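Local structure of arylsulfatase (7AJ0) at residues 403-408 and 414-419; 15-20 and 26-31. The protein probably removes sulfate groups from the algal polysaccharide fucoidan by hydrolysis, acting as a calcium-binding sulfatase that assembles into hexamers. One frame throughout, in Å; residues are numbered along the deposited sequence.

Contact 1. Residues 403-408 and 414-419; sequences IDQTAF and GKSRRQ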
ATOM      1  N   ILE A 403     -14.515  35.656 -15.438  1.00 23.44           N
ATOM      2  CA  ILE A 403     -14.411  36.133 -16.810  1.00 23.64           C
ATOM      3  C   ILE A 403     -15.798  36.098 -17.435  1.00 23.60           C
ATOM      4  O   ILE A 403     -16.526  35.110 -17.289  1.00 23.26           O
ATOM      5  CB  ILE A 403     -13.424  35.283 -17.633  1.00 23.49           C
ATOM      6  CG1 ILE A 403     -12.021  35.367 -17.029  1.00 23.60           C
ATOM      7  CG2 ILE A 403     -13.429  35.734 -19.085  1.00 23.74           C
ATOM      8  CD1 ILE A 403     -11.071  34.300 -17.532  1.00 23.41           C
ATOM      9  N   ASP A 404     -16.162  37.177 -18.123  1.00 23.99           N
ATOM     10  CA  ASP A 404     -17.414  37.210 -18.869  1.00 24.04           C
ATOM     11  C   ASP A 404     -17.367  36.187 -19.997  1.00 23.82           C
ATOM     12  O   ASP A 404     -16.486  36.245 -20.858  1.00 23.96           O
ATOM     13  CB  ASP A 404     -17.651  38.613 -19.422  1.00 24.58           C
ATOM     14  CG  ASP A 404     -18.886  38.695 -20.302  1.00 33.29           C
ATOM     15  OD1 ASP A 404     -19.776  37.830 -20.166  1.00 24.41           O
ATOM     16  OD2 ASP A 404     -18.962  39.624 -21.135  1.00 35.65           O
ATOM     17  N   GLN A 405     -18.314  35.247 -19.990  1.00 23.54           N
ATOM     18  CA  GLN A 405     -18.361  34.174 -20.974  1.00 23.36           C
ATOM     19  C   GLN A 405     -19.567  34.285 -21.902  1.00 23.56           C
ATOM     20  O   GLN A 405     -19.939  33.302 -22.550  1.00 23.42           O
ATOM     21  CB  GLN A 405     -18.370  32.814 -20.271  1.00 22.91           C
ATOM     22  CG  GLN A 405     -17.103  32.492 -19.493  1.00 22.74           C
ATOM     23  CD  GLN A 405     -15.970  32.024 -20.386  1.00 22.76           C
ATOM     24  OE1 GLN A 405     -15.957  32.297 -21.585  1.00 26.53           O
ATOM     25  NE2 GLN A 405     -15.016  31.305 -19.805  1.00 22.56           N
ATOM     26  N   THR A 406     -20.189  35.463 -21.980  1.00 23.93           N
ATOM     27  CA  THR A 406     -21.360  35.618 -22.837  1.00 24.18           C
ATOM     28  C   THR A 406     -21.035  35.267 -24.285  1.00 24.35           C
ATOM     29  O   THR A 406     -21.840  34.626 -24.971  1.00 24.37           O
ATOM     30  CB  THR A 406     -21.897  37.046 -22.734  1.00 24.64           C
ATOM     31  OG1 THR A 406     -22.368  37.283 -21.401  1.00 24.53           O
ATOM     32  CG2 THR A 406     -23.034  37.266 -23.718  1.00 24.99           C
ATOM     33  N   ALA A 407     -19.859  35.679 -24.769  1.00 24.52           N
ATOM     34  CA  ALA A 407     -19.440  35.323 -26.119  1.00 24.72           C
ATOM     35  C   ALA A 407     -19.191  33.828 -26.271  1.00 30.84           C
ATOM     36  O   ALA A 407     -19.242  33.308 -27.391  1.00 26.49           O
ATOM     37  CB  ALA A 407     -18.173  36.093 -26.497  1.00 25.01           C
ATOM     38  N   PHE A 408     -18.917  33.130 -25.171  1.00 28.80           N
ATOM     39  CA  PHE A 408     -18.709  31.686 -25.217  1.00 23.57           C
ATOM     40  C   PHE A 408     -20.036  30.938 -25.208  1.00 23.76           C
ATOM     41  O   PHE A 408     -20.215  29.980 -25.968  1.00 23.47           O
ATOM     42  CB  PHE A 408     -17.821  31.279 -24.037  1.00 23.21           C
ATOM     43  CG  PHE A 408     -17.693  29.797 -23.834  1.00 22.88           C
ATOM     44  CD1 PHE A 408     -17.246  28.972 -24.852  1.00 28.42           C
ATOM     45  CD2 PHE A 408     -17.986  29.234 -22.600  1.00 22.53           C
ATOM     46  CE1 PHE A 408     -17.114  27.608 -24.652  1.00 22.72           C
ATOM     47  CE2 PHE A 408     -17.854  27.872 -22.392  1.00 26.98           C
ATOM     48  CZ  PHE A 408     -17.418  27.058 -23.419  1.00 22.37           C
ATOM     49  N   GLY A 414     -18.708  27.766 -29.636  1.00 24.18           N
ATOM     50  CA  GLY A 414     -17.755  28.824 -29.395  1.00 24.23           C
ATOM     51  C   GLY A 414     -16.572  28.362 -28.570  1.00 28.68           C
ATOM     52  O   GLY A 414     -16.603  27.339 -27.885  1.00 23.55           O
ATOM     53  N   LYS A 415     -15.501  29.139 -28.648  1.00 25.68           N
ATOM     54  CA  LYS A 415     -14.321  28.897 -27.834  1.00 23.81           C
ATOM     55  C   LYS A 415     -14.388  29.733 -26.563  1.00 23.59           C
ATOM     56  O   LYS A 415     -14.933  30.841 -26.548  1.00 23.77           O
ATOM     57  CB  LYS A 415     -13.053  29.210 -28.625  1.00 24.17           C
ATOM     58  CG  LYS A 415     -12.851  28.279 -29.813  1.00 24.43           C
ATOM     59  CD  LYS A 415     -11.594  28.617 -30.601  1.00 37.97           C
ATOM     60  CE  LYS A 415     -11.427  27.679 -31.787  1.00 32.49           C
ATOM     61  NZ  LYS A 415     -10.129  27.883 -32.486  1.00 51.55           N
ATOM     62  N   SER A 416     -13.839  29.180 -25.490  1.00 23.25           N
ATOM     63  CA  SER A 416     -13.909  29.822 -24.187  1.00 23.06           C
ATOM     64  C   SER A 416     -12.990  31.037 -24.124  1.00 23.34           C
ATOM     65  O   SER A 416     -11.958  31.102 -24.797  1.00 23.58           O
ATOM     66  CB  SER A 416     -13.534  28.818 -23.098  1.00 22.69           C
ATOM     67  OG  SER A 416     -13.483  29.429 -21.825  1.00 22.57           O
ATOM     68  N   ARG A 417     -13.389  32.017 -23.313  1.00 23.36           N
ATOM     69  CA  ARG A 417     -12.548  33.170 -23.031  1.00 23.64           C
ATOM     70  C   ARG A 417     -11.621  32.943 -21.845  1.00 23.47           C
ATOM     71  O   ARG A 417     -10.784  33.807 -21.558  1.00 23.73           O
ATOM     72  CB  ARG A 417     -13.415  34.411 -22.768  1.00 23.85           C
ATOM     73  CG  ARG A 417     -14.351  34.746 -23.917  1.00 24.10           C
ATOM     74  CD  ARG A 417     -15.003  36.117 -23.763  1.00 24.44           C
ATOM     75  NE  ARG A 417     -14.021  37.198 -23.759  1.00 24.83           N
ATOM     76  CZ  ARG A 417     -13.926  38.136 -22.817  1.00 24.99           C
ATOM     77  NH1 ARG A 417     -14.763  38.157 -21.788  1.00 24.79           N
ATOM     78  NH2 ARG A 417     -12.990  39.067 -22.917  1.00 28.78           N
ATOM     79  N   ARG A 418     -11.744  31.810 -21.160  1.00 23.08           N
ATOM     80  CA  ARG A 418     -10.907  31.488 -20.011  1.00 22.95           C
ATOM     81  C   ARG A 418      -9.749  30.612 -20.465  1.00 22.96           C
ATOM     82  O   ARG A 418      -9.958  29.587 -21.124  1.00 22.82           O
ATOM     83  CB  ARG A 418     -11.713  30.777 -18.923  1.00 22.59           C
ATOM     84  CG  ARG A 418     -10.871  30.268 -17.763  1.00 22.48           C
ATOM     85  CD  ARG A 418     -11.735  29.732 -16.628  1.00 22.21           C
ATOM     86  NE  ARG A 418     -12.411  30.801 -15.895  1.00 22.33           N
ATOM     87  CZ  ARG A 418     -11.836  31.542 -14.952  1.00 22.53           C
ATOM     88  NH1 ARG A 418     -12.530  32.489 -14.340  1.00 27.03           N
ATOM     89  NH2 ARG A 418     -10.568  31.340 -14.624  1.00 22.62           N
ATOM     90  N   GLN A 419      -8.534  31.015 -20.103  1.00 23.16           N
ATOM     91  CA  GLN A 419      -7.336  30.295 -20.502  1.00 23.25           C
ATOM     92  C   GLN A 419      -6.871  29.300 -19.451  1.00 23.02           C
ATOM     93  O   GLN A 419      -6.290  28.268 -19.803  1.00 22.99           O
ATOM     94  CB  GLN A 419      -6.212  31.293 -20.793  1.00 23.69           C
ATOM     95  CG  GLN A 419      -5.032  30.705 -21.532  1.00 23.90           C
ATOM     96  CD  GLN A 419      -4.025  31.761 -21.945  1.00 26.65           C
ATOM     97  OE1 GLN A 419      -3.500  31.728 -23.057  1.00 27.38           O
ATOM     98  NE2 GLN A 419      -3.750  32.703 -21.048  1.00 24.55           N
TER
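The side-chain amide of Q405 reaches the facing segment at two successive residues, its oxygen accepting from the backbone N-H of R417 and its nitrogen donating to the hydroxyl of S416. OE1 takes R417 N at 3.1 Å, on a lone pair in the carbonyl plane and nearly straight (162° at the hydrogen), whereas NE2 gives a hydrogen to S416 OG at 3.2 Å, tilted from the amide plane. A bend at chi2 (-79°) turns the amide across to 414-419. S416 OG also closes an ST turn by accepting from R418 N, and it has a further hydrogen-bonding partner in L374 O.

R417 returns the grip from the other segment. Its chain, bent at chi3, runs antiparallel to the Q405 side chain and brings NH1 to D404 O at 2.7 Å, within the guanidinium plane and on a carbonyl lone pair. The carboxylate of D404 lies well off that plane and instead forms a salt bridge with R386 of helix 377-387, while its OD1 makes an Asx turn with T406 N. I403 lays CD1 over one face of the R418 guanidinium, which pairs with D379. Farther along the contact, toward G414, S416 CA sits 3.9 Å from the centroid of the F408 ring in a CH-pi contact over the face, and G414 O meets the ring edge.

Two-point binding limits rotation of the Q405 amide, and the carbonyl of D404 draws on a charged donor, so this largely buried junction joins the N-terminal end of helix 406-409, with the residues leading into it, to the irregular 414-419 through two side-chain-to-backbone bonds and one between side chains.

Contact 2. Residues 15-20 and 26-31; sequences NDAIVE and PAIPRP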
ATOM      1  N   ASN A  15       0.577  32.617 -24.394  1.00 26.19           N
ATOM      2  CA  ASN A  15      -0.475  33.378 -23.726  1.00 27.91           C
ATOM      3  C   ASN A  15      -1.321  34.115 -24.758  1.00 26.12           C
ATOM      4  O   ASN A  15      -0.845  35.052 -25.407  1.00 26.63           O
ATOM      5  CB  ASN A  15       0.132  34.354 -22.724  1.00 26.21           C
ATOM      6  CG  ASN A  15      -0.886  34.865 -21.723  1.00 25.92           C
ATOM      7  OD1 ASN A  15      -2.067  35.017 -22.042  1.00 28.12           O
ATOM      8  ND2 ASN A  15      -0.435  35.126 -20.503  1.00 44.94           N
ATOM      9  N   ASP A  16      -2.579  33.696 -24.902  1.00 29.23           N
ATOM     10  CA  ASP A  16      -3.535  34.347 -25.783  1.00 25.87           C
ATOM     11  C   ASP A  16      -4.445  35.323 -25.049  1.00 25.78           C
ATOM     12  O   ASP A  16      -5.309  35.938 -25.681  1.00 30.94           O
ATOM     13  CB  ASP A  16      -4.401  33.299 -26.495  1.00 25.58           C
ATOM     14  CG  ASP A  16      -3.597  32.401 -27.413  1.00 29.34           C
ATOM     15  OD1 ASP A  16      -2.574  32.863 -27.963  1.00 41.60           O
ATOM     16  OD2 ASP A  16      -3.996  31.231 -27.590  1.00 34.62           O
ATOM     17  N   ALA A  17      -4.285  35.476 -23.744  1.00 25.60           N
ATOM     18  CA  ALA A  17      -5.154  36.354 -22.976  1.00 25.56           C
ATOM     19  C   ALA A  17      -4.651  37.792 -23.035  1.00 26.14           C
ATOM     20  O   ALA A  17      -3.471  38.056 -23.269  1.00 26.63           O
ATOM     21  CB  ALA A  17      -5.257  35.889 -21.524  1.00 26.61           C
ATOM     22  N   ILE A  18      -5.573  38.724 -22.812  1.00 26.70           N
ATOM     23  CA  ILE A  18      -5.302  40.150 -22.930  1.00 26.85           C
ATOM     24  C   ILE A  18      -5.781  40.845 -21.664  1.00 26.86           C
ATOM     25  O   ILE A  18      -6.855  40.531 -21.138  1.00 32.65           O
ATOM     26  CB  ILE A  18      -5.992  40.751 -24.174  1.00 37.31           C
ATOM     27  CG1 ILE A  18      -5.479  40.072 -25.449  1.00 31.31           C
ATOM     28  CG2 ILE A  18      -5.768  42.254 -24.236  1.00 27.85           C
ATOM     29  CD1 ILE A  18      -3.996  40.271 -25.709  1.00 27.69           C
ATOM     30  N   VAL A  19      -4.983  41.791 -21.178  1.00 27.35           N
ATOM     31  CA  VAL A  19      -5.356  42.573 -20.006  1.00 27.49           C
ATOM     32  C   VAL A  19      -6.290  43.693 -20.448  1.00 27.86           C
ATOM     33  O   VAL A  19      -5.902  44.568 -21.227  1.00 32.28           O
ATOM     34  CB  VAL A  19      -4.119  43.138 -19.296  1.00 27.95           C
ATOM     35  CG1 VAL A  19      -4.547  44.063 -18.164  1.00 28.22           C
ATOM     36  CG2 VAL A  19      -3.239  42.011 -18.776  1.00 29.86           C
ATOM     37  N   GLU A  20      -7.525  43.663 -19.952  1.00 30.80           N
ATOM     38  CA  GLU A  20      -8.505  44.720 -20.244  1.00 27.96           C
ATOM     39  C   GLU A  20      -8.454  45.764 -19.132  1.00 35.01           C
ATOM     40  O   GLU A  20      -7.978  46.883 -19.341  1.00 62.36           O
ATOM     41  CB  GLU A  20      -9.894  44.104 -20.420  1.00 33.88           C
ATOM     42  CG  GLU A  20     -10.031  43.310 -21.724  1.00 33.32           C
ATOM     43  CD  GLU A  20     -10.826  42.020 -21.573  1.00 49.34           C
ATOM     44  OE1 GLU A  20     -12.063  42.084 -21.408  1.00 37.14           O
ATOM     45  OE2 GLU A  20     -10.207  40.936 -21.627  1.00 59.10           O
ATOM     46  N   PRO A  26      -7.244  38.227 -16.887  1.00 25.19           N
ATOM     47  CA  PRO A  26      -7.119  38.345 -18.345  1.00 25.33           C
ATOM     48  C   PRO A  26      -7.965  37.299 -19.054  1.00 24.88           C
ATOM     49  O   PRO A  26      -8.121  36.174 -18.580  1.00 27.97           O
ATOM     50  CB  PRO A  26      -5.623  38.123 -18.594  1.00 25.88           C
ATOM     51  CG  PRO A  26      -4.969  38.515 -17.312  1.00 25.81           C
ATOM     52  CD  PRO A  26      -5.931  38.115 -16.224  1.00 25.38           C
ATOM     53  N   ALA A  27      -8.517  37.685 -20.203  1.00 25.03           N
ATOM     54  CA  ALA A  27      -9.390  36.821 -20.979  1.00 24.71           C
ATOM     55  C   ALA A  27      -8.898  36.736 -22.416  1.00 24.95           C
ATOM     56  O   ALA A  27      -8.228  37.642 -22.917  1.00 25.43           O
ATOM     57  CB  ALA A  27     -10.843  37.325 -20.962  1.00 24.70           C
ATOM     58  N   ILE A  28      -9.238  35.636 -23.070  1.00 24.68           N
ATOM     59  CA  ILE A  28      -8.890  35.453 -24.481  1.00 24.93           C
ATOM     60  C   ILE A  28      -9.913  36.195 -25.336  1.00 25.21           C
ATOM     61  O   ILE A  28     -11.122  35.958 -25.184  1.00 24.97           O
ATOM     62  CB  ILE A  28      -8.855  33.969 -24.836  1.00 24.60           C
ATOM     63  CG1 ILE A  28      -7.768  33.251 -24.035  1.00 24.41           C
ATOM     64  CG2 ILE A  28      -8.627  33.786 -26.332  1.00 24.93           C
ATOM     65  CD1 ILE A  28      -7.878  31.740 -24.071  1.00 24.05           C
ATOM     66  N   PRO A  29      -9.486  37.084 -26.233  1.00 25.74           N
ATOM     67  CA  PRO A  29     -10.459  37.754 -27.103  1.00 26.06           C
ATOM     68  C   PRO A  29     -11.157  36.761 -28.021  1.00 25.92           C
ATOM     69  O   PRO A  29     -10.530  35.869 -28.595  1.00 25.87           O
ATOM     70  CB  PRO A  29      -9.606  38.754 -27.898  1.00 26.71           C
ATOM     71  CG  PRO A  29      -8.347  38.912 -27.106  1.00 26.73           C
ATOM     72  CD  PRO A  29      -8.115  37.589 -26.443  1.00 26.14           C
ATOM     73  N   ARG A  30     -12.474  36.919 -28.145  1.00 25.89           N
ATOM     74  CA  ARG A  30     -13.282  36.160 -29.101  1.00 25.88           C
ATOM     75  C   ARG A  30     -14.122  37.141 -29.913  1.00 31.32           C
ATOM     76  O   ARG A  30     -15.355  37.138 -29.845  1.00 26.32           O
ATOM     77  CB  ARG A  30     -14.166  35.142 -28.386  1.00 25.32           C
ATOM     78  CG  ARG A  30     -13.409  34.150 -27.512  1.00 24.85           C
ATOM     79  CD  ARG A  30     -12.488  33.254 -28.324  1.00 24.92           C
ATOM     80  NE  ARG A  30     -11.830  32.257 -27.483  1.00 24.51           N
ATOM     81  CZ  ARG A  30     -10.760  31.552 -27.845  1.00 24.56           C
ATOM     82  NH1 ARG A  30     -10.215  31.735 -29.040  1.00 25.01           N
ATOM     83  NH2 ARG A  30     -10.232  30.670 -27.006  1.00 24.21           N
ATOM     84  N   PRO A  31     -13.472  37.999 -30.707  1.00 26.96           N
ATOM     85  CA  PRO A  31     -14.199  39.141 -31.292  1.00 27.51           C
ATOM     86  C   PRO A  31     -15.331  38.749 -32.225  1.00 27.67           C
ATOM     87  O   PRO A  31     -16.351  39.448 -32.267  1.00 28.80           O
ATOM     88  CB  PRO A  31     -13.094  39.918 -32.029  1.00 28.11           C
ATOM     89  CG  PRO A  31     -11.996  38.922 -32.250  1.00 27.91           C
ATOM     90  CD  PRO A  31     -12.046  37.981 -31.083  1.00 27.18           C
TER
HETATM   91  O   HOH W   1      -7.123  30.260 -28.288  1.00 35.81           O
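A single antiparallel bridge, the hydrogen-bonded pair I18 and A27, closes the N-terminal extension on itself ahead of helix 31-48. I18 N donates to A27 O at 2.9 Å from above the carbonyl plane (38° out of it), and the return bond from A27 N to I18 O is weak at 3.4 Å. A CA-H...O contact from A17 CA reaches the same A27 oxygen at 3.3 Å. The touching parts run 108° apart end to end, consistent with the pairing going no further.

Apolar side chains pack beside the bridge. A17 CB meets P26 CB at 3.7 Å, and V19 CG2 lies alongside the P26 ring, pointing the same way. I18 lies roughly perpendicular to P29; with CG1 beside the backbone N (chi1 -60°), that branch reaches P29 CG at 3.5 Å. Before the bridge, N15 OD1 accepts from A17 N at 2.8 Å in an Asx turn.

Charged groups extend the contact outward. D16 OD2 forms a salt bridge with K207 of the second subunit, and a water links it weakly to R30 NH2. I28 CG2 covers one face of the R30 guanidinium, 3.4 Å above its plane.

With one firm backbone bond and one weak one, the pairing relies also on proline and aliphatic packing, while D16 carries this part of the extension into the subunit interface of the hexamer.

In the fold
Both segments of contact 2 precede those of contact 1 in the sequence, yet their centres are only about 10 Å apart, on the same side of the chain's centre. Residues 26-31 lie against 414-419: I28 N is 2.8 Å from R417 O, probably a hydrogen bond, and R30 NH2 is as close to S416 O. Helix 31-48 begins directly after contact 2, and Q33 in its first turn bonds K415 N and A407 O of contact 1. Strand 420-425, outermost within this chain in the four-stranded antiparallel sheet, follows contact 1. The pair therefore joins the N-terminal extension to the approach to this sheet; contact 1 is centred about 18 Å and contact 2 about 24 Å from the chain's centre.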